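Local coordinates for circadian clock oscillator protein KaiA (Nostoc sp., PDB 1R5Q) that probably stimulates autophosphorylation of its partner KaiC, as a homodimeric component of the KaiABC oscillator that drives the cyanobacterial circadian clock, at residues Q20-Y25 with E55-L60; I48-I53 with A90-A95; E59-F64 with M79-T84. All blocks are in the same frame, centred on the assembly; numbering follows the deposited sequence.

Overall arrangement
Helix 50-67 takes part in all three contacts of this four-helix chain. Contact 2 ties its first turn to helix 82-100, contact 1 ties its middle to residues 20-25, on helix 8-24, and contact 3 ties the following turn to residues 79-84, leading into helix 82-100. Contacts 1 and 3 share E59 and L60 and touch each other, with centres about 6 Å apart. Contact 2 stands apart, its centre about 14 and 17 Å from those of contacts 1 and 3. In sequence, contacts 1 and 2 alternate, whereas contact 3 is nested within contact 2. Packing spread along one helix joins it to two others in a domain thought to mediate KaiC interaction and homodimerization.

Contact 1: Q20-Y25 with E55-L60; sequences QILLSY and EIHMEL
L22 sets its two methyl groups against L60 and H57, one helical turn apart on helix 50-67, and each branch has its own partner. CD1 of L22 comes to 3.8 Å from CB of L60, and the two leucines meet at a slant. CD2 serves the other residue, 4.1 Å from CE1 of H57, with the side chains crossing at about a right angle. The methyl approaches the imidazole obliquely, so the evidence supports apolar packing against the CE1-ND1 part of the ring and nothing more directional. The histidine reaches this position because its CG stands anti to the backbone N (chi1 -179°), which carries the ring across toward helix 8-24. There its ND1 is hydrogen-bonded to the hydroxyl of Y18, a bond that should restrict rotation of the ring, while SD of M58 lies in the ring plane, 3.8 Å from CD2 of H57. An alanine in place of L22 would probably open a gap between the helices and deprive L60 and the H57 ring of one apolar partner. Within segment 20-25, OG of S24 donates to the backbone O of Q20 at 3.2 Å, with a C=O...donor angle of 146°. The backbones stay well separated, with CA of L22 and CA of L60 8.7 Å apart. All three touching residues are buried within the helical bundle, where L22 also packs on T84 and H57 on L85, both of helix 82-100, and I21, on the same helix as L22, packs on I36 and F39 of helix 33-45.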
# COMPACT_ATOMS: atom_id res chain seq x y z
N GLN A 20 -3.71 -6.30 3.53
CA GLN A 20 -5.10 -6.23 3.97
C GLN A 20 -5.93 -5.23 3.13
O GLN A 20 -7.14 -5.44 2.94
CB GLN A 20 -5.17 -5.88 5.46
CG GLN A 20 -4.70 -7.03 6.41
CD GLN A 20 -5.32 -8.40 6.07
OE1 GLN A 20 -6.54 -8.52 5.88
NE2 GLN A 20 -4.47 -9.43 5.99
N ILE A 21 -5.31 -4.16 2.63
CA ILE A 21 -6.04 -3.19 1.79
C ILE A 21 -6.36 -3.87 0.46
O ILE A 21 -7.49 -3.80 -0.05
CB ILE A 21 -5.21 -1.89 1.53
CG1 ILE A 21 -5.12 -1.07 2.82
CG2 ILE A 21 -5.85 -1.05 0.38
CD1 ILE A 21 -4.02 0.01 2.81
N LEU A 22 -5.38 -4.54 -0.13
CA LEU A 22 -5.63 -5.22 -1.39
C LEU A 22 -6.76 -6.27 -1.24
O LEU A 22 -7.68 -6.29 -2.04
CB LEU A 22 -4.36 -5.92 -1.88
CG LEU A 22 -3.20 -5.06 -2.39
CD1 LEU A 22 -1.94 -5.91 -2.56
CD2 LEU A 22 -3.59 -4.40 -3.71
N LEU A 23 -6.67 -7.12 -0.22
CA LEU A 23 -7.65 -8.17 -0.01
C LEU A 23 -9.05 -7.68 0.35
O LEU A 23 -10.02 -8.45 0.26
CB LEU A 23 -7.15 -9.16 1.06
CG LEU A 23 -5.85 -9.87 0.64
CD1 LEU A 23 -5.41 -10.89 1.71
CD2 LEU A 23 -6.07 -10.56 -0.70
N SER A 24 -9.18 -6.43 0.75
CA SER A 24 -10.52 -5.94 1.05
C SER A 24 -10.92 -4.84 0.08
O SER A 24 -12.02 -4.30 0.18
CB SER A 24 -10.58 -5.41 2.47
OG SER A 24 -10.00 -4.13 2.53
N TYR A 25 -10.04 -4.53 -0.87
CA TYR A 25 -10.30 -3.43 -1.80
C TYR A 25 -11.57 -3.53 -2.65
O TYR A 25 -12.22 -2.51 -2.94
CB TYR A 25 -9.13 -3.22 -2.75
CG TYR A 25 -9.22 -1.87 -3.44
CD1 TYR A 25 -8.87 -0.69 -2.76
CD2 TYR A 25 -9.70 -1.76 -4.76
CE1 TYR A 25 -9.00 0.55 -3.36
CE2 TYR A 25 -9.82 -0.50 -5.37
CZ TYR A 25 -9.48 0.64 -4.66
OH TYR A 25 -9.65 1.88 -5.22
N GLU A 55 7.02 -1.20 -4.79
CA GLU A 55 7.68 -2.49 -4.64
C GLU A 55 6.85 -3.41 -3.74
O GLU A 55 6.74 -4.59 -4.00
CB GLU A 55 9.09 -2.30 -4.09
CG GLU A 55 9.99 -3.48 -4.33
CD GLU A 55 11.32 -3.32 -3.65
OE1 GLU A 55 11.40 -3.61 -2.43
OE2 GLU A 55 12.27 -2.89 -4.34
N ILE A 56 6.29 -2.85 -2.67
CA ILE A 56 5.44 -3.61 -1.77
C ILE A 56 4.24 -4.15 -2.57
O ILE A 56 3.89 -5.33 -2.46
CB ILE A 56 4.96 -2.73 -0.59
CG1 ILE A 56 6.13 -2.53 0.40
CG2 ILE A 56 3.78 -3.38 0.12
CD1 ILE A 56 5.84 -1.52 1.48
N HIS A 57 3.64 -3.29 -3.39
CA HIS A 57 2.51 -3.69 -4.23
C HIS A 57 2.86 -4.94 -5.07
O HIS A 57 2.18 -5.96 -5.01
CB HIS A 57 2.14 -2.54 -5.19
CG HIS A 57 0.96 -2.85 -6.08
ND1 HIS A 57 -0.34 -2.63 -5.69
CD2 HIS A 57 0.90 -3.39 -7.32
CE1 HIS A 57 -1.16 -3.02 -6.66
NE2 HIS A 57 -0.42 -3.48 -7.66
N MET A 58 3.94 -4.83 -5.85
CA MET A 58 4.38 -5.92 -6.70
C MET A 58 4.71 -7.20 -5.93
O MET A 58 4.41 -8.31 -6.37
CB MET A 58 5.61 -5.49 -7.51
CG MET A 58 5.33 -4.35 -8.48
SD MET A 58 3.80 -4.62 -9.44
CE MET A 58 4.40 -5.81 -10.70
N GLU A 59 5.33 -7.06 -4.76
CA GLU A 59 5.67 -8.22 -3.97
C GLU A 59 4.42 -8.97 -3.53
O GLU A 59 4.38 -10.20 -3.56
CB GLU A 59 6.50 -7.82 -2.75
CG GLU A 59 7.89 -7.30 -3.10
CD GLU A 59 8.74 -7.07 -1.86
OE1 GLU A 59 8.26 -7.35 -0.73
OE2 GLU A 59 9.90 -6.62 -2.03
N LEU A 60 3.41 -8.22 -3.10
CA LEU A 60 2.16 -8.83 -2.65
C LEU A 60 1.43 -9.46 -3.83
O LEU A 60 0.79 -10.50 -3.67
CB LEU A 60 1.30 -7.78 -1.94
CG LEU A 60 1.88 -7.42 -0.57
CD1 LEU A 60 1.26 -6.13 -0.02
CD2 LEU A 60 1.63 -8.60 0.40

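Contact 2: I48-I53 with A90-A95; sequences IPVPEI and AHLCEA
L92 points from helix 82-100 at the first turn of helix 50-67 and meets I53 and V50 there, a helix-helix packing contact of the four-helix bundle. Its CB and CG form the stem and do not yet touch: CB of L92 is 5.4 Å from CD1 of I53, and CG of L92 is 4.9 Å from the same atom. At CG the side chain forks. CD1 of L92 branches off without meeting the other segment, while CD2 continues the chain outward and makes both contacts. The torsions account for this: CG is anti to the backbone N (chi1 -173°), and the second torsion places CD2 anti to CA, so that this methyl extends farthest. CD1 of I53 is also at the end of an extended chain, and the two residues therefore reach toward each other tip to tip. Their separation, 3.5 Å from CD1 of I53 to CD2 of L92, is tighter than ordinary van der Waals contact, which indicates snug packing at this point. V50 instead slides past L92 in the opposite direction and presents CG2. The main chains remain apart, with 9.0 Å between CA of V50 and CA of L92. P49, at the N-cap position, precedes this first turn, and its O accepts from N of E52. Beside the contact, V43 of helix 33-45 also packs on L92, so a third helix adjoins the pair. On CD2 of L92 the two partners diverge by about 79°, CD1 of I53 in one direction and CG2 of V50, 4.2 Å away, in the other.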
# COMPACT_ATOMS: atom_id res chain seq x y z
N ILE A 48 8.52 7.66 3.45
CA ILE A 48 8.82 6.53 2.58
C ILE A 48 8.64 6.94 1.12
O ILE A 48 7.62 7.51 0.77
CB ILE A 48 7.87 5.37 2.92
CG1 ILE A 48 8.26 4.81 4.30
CG2 ILE A 48 7.95 4.29 1.82
CD1 ILE A 48 7.12 4.22 5.03
N PRO A 49 9.64 6.67 0.27
CA PRO A 49 9.62 7.01 -1.15
C PRO A 49 8.55 6.18 -1.88
O PRO A 49 8.30 5.03 -1.53
CB PRO A 49 11.03 6.65 -1.63
CG PRO A 49 11.86 6.60 -0.40
CD PRO A 49 10.92 6.02 0.63
N VAL A 50 7.95 6.76 -2.90
CA VAL A 50 6.92 6.05 -3.66
C VAL A 50 7.44 4.74 -4.26
O VAL A 50 6.73 3.74 -4.24
CB VAL A 50 6.32 6.98 -4.75
CG1 VAL A 50 5.45 6.17 -5.72
CG2 VAL A 50 5.49 8.07 -4.08
N PRO A 51 8.68 4.71 -4.78
CA PRO A 51 9.15 3.43 -5.36
C PRO A 51 9.07 2.24 -4.39
O PRO A 51 8.90 1.10 -4.82
CB PRO A 51 10.59 3.73 -5.76
CG PRO A 51 10.52 5.21 -6.13
CD PRO A 51 9.67 5.79 -5.00
N GLU A 52 9.18 2.52 -3.10
CA GLU A 52 9.12 1.48 -2.09
C GLU A 52 7.69 0.97 -1.96
O GLU A 52 7.47 -0.20 -1.74
CB GLU A 52 9.59 1.99 -0.72
CG GLU A 52 11.06 2.36 -0.70
CD GLU A 52 11.79 1.63 0.41
OE1 GLU A 52 12.32 2.31 1.33
OE2 GLU A 52 11.83 0.38 0.36
N ILE A 53 6.73 1.88 -2.09
CA ILE A 53 5.33 1.49 -2.00
C ILE A 53 5.00 0.65 -3.21
O ILE A 53 4.25 -0.34 -3.11
CB ILE A 53 4.40 2.72 -1.97
CG1 ILE A 53 4.67 3.54 -0.71
CG2 ILE A 53 2.93 2.26 -1.99
CD1 ILE A 53 3.93 4.88 -0.69
N ALA A 90 -2.87 8.41 -5.30
CA ALA A 90 -3.67 9.64 -5.38
C ALA A 90 -3.85 10.20 -3.96
O ALA A 90 -3.77 11.42 -3.75
CB ALA A 90 -5.05 9.34 -5.99
N HIS A 91 -4.13 9.32 -3.00
CA HIS A 91 -4.31 9.73 -1.60
C HIS A 91 -3.00 10.25 -1.02
O HIS A 91 -2.98 11.20 -0.26
CB HIS A 91 -4.80 8.58 -0.73
CG HIS A 91 -6.29 8.39 -0.77
ND1 HIS A 91 -6.93 7.84 -1.86
CD2 HIS A 91 -7.26 8.74 0.11
CE1 HIS A 91 -8.23 7.86 -1.65
NE2 HIS A 91 -8.46 8.40 -0.46
N LEU A 92 -1.90 9.60 -1.37
CA LEU A 92 -0.62 10.04 -0.86
C LEU A 92 -0.29 11.43 -1.43
O LEU A 92 0.18 12.30 -0.71
CB LEU A 92 0.49 9.03 -1.19
CG LEU A 92 1.86 9.30 -0.55
CD1 LEU A 92 1.70 9.44 0.97
CD2 LEU A 92 2.82 8.18 -0.89
N CYS A 93 -0.53 11.62 -2.73
CA CYS A 93 -0.27 12.92 -3.36
C CYS A 93 -1.02 14.05 -2.67
O CYS A 93 -0.47 15.12 -2.42
CB CYS A 93 -0.70 12.91 -4.83
SG CYS A 93 0.39 11.99 -5.92
N GLU A 94 -2.28 13.80 -2.36
CA GLU A 94 -3.10 14.80 -1.72
C GLU A 94 -2.64 15.10 -0.30
O GLU A 94 -2.76 16.23 0.15
CB GLU A 94 -4.58 14.39 -1.74
CG GLU A 94 -5.23 14.49 -3.16
CD GLU A 94 -5.29 15.93 -3.71
OE1 GLU A 94 -4.69 16.19 -4.78
OE2 GLU A 94 -5.94 16.79 -3.08
N ALA A 95 -2.11 14.10 0.41
CA ALA A 95 -1.61 14.30 1.77
C ALA A 95 -0.46 15.30 1.69
O ALA A 95 -0.41 16.29 2.42
CB ALA A 95 -1.11 12.96 2.37

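Contact 3: E59-F64 with M79-T84; sequences ELIDEF and MDYRLT
Y81 supplies the whole of one side of this contact, meeting I61 and F64 through apolar and aromatic packing. The aliphatic part belongs to I61, whose CD1 sits against the base of the tyrosine: it lies 3.7 Å from CD1 of Y81 and 3.8 Å from CB of Y81. Both torsions of I61 fold the chain (chi1 -70°, chi2 -54°), bringing this methyl round toward Y81 although the CB itself does not point there. Its approach to the ring is oblique.

The aromatic part is an offset edge-to-face pair. F64 directs its edge at the face of Y81, with ring centroids 6.0 Å apart and planes inclined at 65°. The closest atoms are CD1 of F64 and CE1 of Y81, at 4.1 Å, and the tyrosine carbon lies near the plane of the phenylalanine ring.

Polar and charged links lead elsewhere. E63 forms salt bridges with K15 and R19 of helix 8-24, and NE of R82 pairs with D75 in the loop. L78 packs on both I61 and F64, and L22 on Y81, extending the apolar surroundings.

With neither hydrogen bonds nor salt bridges between the segments, the contact that sets segment 79-84 against helix 50-67 probably depends on shape, dispersion and weak edge-to-face attraction.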
# COMPACT_ATOMS: atom_id res chain seq x y z
N GLU A 59 5.33 -7.06 -4.76
CA GLU A 59 5.67 -8.22 -3.97
C GLU A 59 4.42 -8.97 -3.53
O GLU A 59 4.38 -10.20 -3.56
CB GLU A 59 6.50 -7.82 -2.75
CG GLU A 59 7.89 -7.30 -3.10
CD GLU A 59 8.74 -7.07 -1.86
OE1 GLU A 59 8.26 -7.35 -0.73
OE2 GLU A 59 9.90 -6.62 -2.03
N LEU A 60 3.41 -8.22 -3.10
CA LEU A 60 2.16 -8.83 -2.65
C LEU A 60 1.43 -9.46 -3.83
O LEU A 60 0.79 -10.50 -3.67
CB LEU A 60 1.30 -7.78 -1.94
CG LEU A 60 1.88 -7.42 -0.57
CD1 LEU A 60 1.26 -6.13 -0.02
CD2 LEU A 60 1.63 -8.60 0.40
N ILE A 61 1.54 -8.84 -5.00
CA ILE A 61 0.89 -9.40 -6.19
C ILE A 61 1.55 -10.76 -6.48
O ILE A 61 0.85 -11.72 -6.82
CB ILE A 61 1.04 -8.46 -7.42
CG1 ILE A 61 0.20 -7.20 -7.23
CG2 ILE A 61 0.60 -9.17 -8.68
CD1 ILE A 61 -1.26 -7.42 -6.91
N ASP A 62 2.87 -10.84 -6.31
CA ASP A 62 3.57 -12.11 -6.56
C ASP A 62 3.11 -13.19 -5.59
O ASP A 62 2.87 -14.33 -5.99
CB ASP A 62 5.09 -11.95 -6.46
CG ASP A 62 5.70 -11.37 -7.73
OD1 ASP A 62 5.01 -11.36 -8.77
OD2 ASP A 62 6.88 -10.93 -7.69
N GLU A 63 3.01 -12.81 -4.31
CA GLU A 63 2.55 -13.71 -3.26
C GLU A 63 1.15 -14.21 -3.59
O GLU A 63 0.89 -15.41 -3.54
CB GLU A 63 2.55 -13.00 -1.90
CG GLU A 63 3.93 -12.91 -1.26
CD GLU A 63 3.99 -11.99 -0.05
OE1 GLU A 63 3.01 -11.92 0.73
OE2 GLU A 63 5.06 -11.34 0.12
N PHE A 64 0.25 -13.28 -3.93
CA PHE A 64 -1.12 -13.63 -4.28
C PHE A 64 -1.21 -14.61 -5.45
O PHE A 64 -1.97 -15.59 -5.38
CB PHE A 64 -1.91 -12.38 -4.67
CG PHE A 64 -2.21 -11.45 -3.54
CD1 PHE A 64 -2.95 -10.29 -3.77
CD2 PHE A 64 -1.77 -11.72 -2.24
CE1 PHE A 64 -3.24 -9.41 -2.72
CE2 PHE A 64 -2.05 -10.84 -1.18
CZ PHE A 64 -2.79 -9.68 -1.43
N MET A 79 -3.97 -7.58 -12.70
CA MET A 79 -3.91 -6.19 -13.15
C MET A 79 -5.01 -5.29 -12.58
O MET A 79 -4.85 -4.06 -12.55
CB MET A 79 -3.91 -6.13 -14.67
CG MET A 79 -2.72 -6.86 -15.28
SD MET A 79 -2.48 -6.61 -17.06
CE MET A 79 -3.76 -7.68 -17.73
N ASP A 80 -6.11 -5.88 -12.12
CA ASP A 80 -7.17 -5.07 -11.54
C ASP A 80 -6.69 -4.38 -10.26
O ASP A 80 -7.22 -3.35 -9.88
CB ASP A 80 -8.43 -5.91 -11.24
CG ASP A 80 -9.19 -6.30 -12.50
OD1 ASP A 80 -9.17 -5.53 -13.49
OD2 ASP A 80 -9.83 -7.39 -12.49
N TYR A 81 -5.71 -4.96 -9.59
CA TYR A 81 -5.19 -4.33 -8.37
C TYR A 81 -4.44 -3.02 -8.69
O TYR A 81 -4.03 -2.31 -7.78
CB TYR A 81 -4.31 -5.32 -7.57
CG TYR A 81 -5.13 -6.31 -6.76
CD1 TYR A 81 -4.96 -7.70 -6.92
CD2 TYR A 81 -6.11 -5.86 -5.87
CE1 TYR A 81 -5.76 -8.61 -6.19
CE2 TYR A 81 -6.91 -6.76 -5.15
CZ TYR A 81 -6.73 -8.13 -5.31
OH TYR A 81 -7.51 -8.99 -4.56
N ARG A 82 -4.26 -2.69 -9.97
CA ARG A 82 -3.62 -1.42 -10.32
C ARG A 82 -4.54 -0.28 -9.90
O ARG A 82 -4.10 0.86 -9.70
CB ARG A 82 -3.34 -1.35 -11.81
CG ARG A 82 -2.26 -2.32 -12.25
CD ARG A 82 -2.01 -2.23 -13.73
NE ARG A 82 -1.08 -3.25 -14.20
CZ ARG A 82 -0.89 -3.54 -15.48
NH1 ARG A 82 -1.56 -2.88 -16.42
NH2 ARG A 82 -0.01 -4.47 -15.83
N LEU A 83 -5.83 -0.59 -9.75
CA LEU A 83 -6.81 0.41 -9.31
C LEU A 83 -6.48 0.81 -7.87
O LEU A 83 -6.55 1.98 -7.48
CB LEU A 83 -8.23 -0.18 -9.36
CG LEU A 83 -8.77 -0.42 -10.77
CD1 LEU A 83 -10.11 -1.16 -10.73
CD2 LEU A 83 -8.94 0.92 -11.47
N THR A 84 -6.15 -0.20 -7.08
CA THR A 84 -5.77 -0.02 -5.69
C THR A 84 -4.53 0.88 -5.61
O THR A 84 -4.47 1.81 -4.80
CB THR A 84 -5.40 -1.36 -5.03
OG1 THR A 84 -6.51 -2.27 -5.14
CG2 THR A 84 -5.04 -1.12 -3.55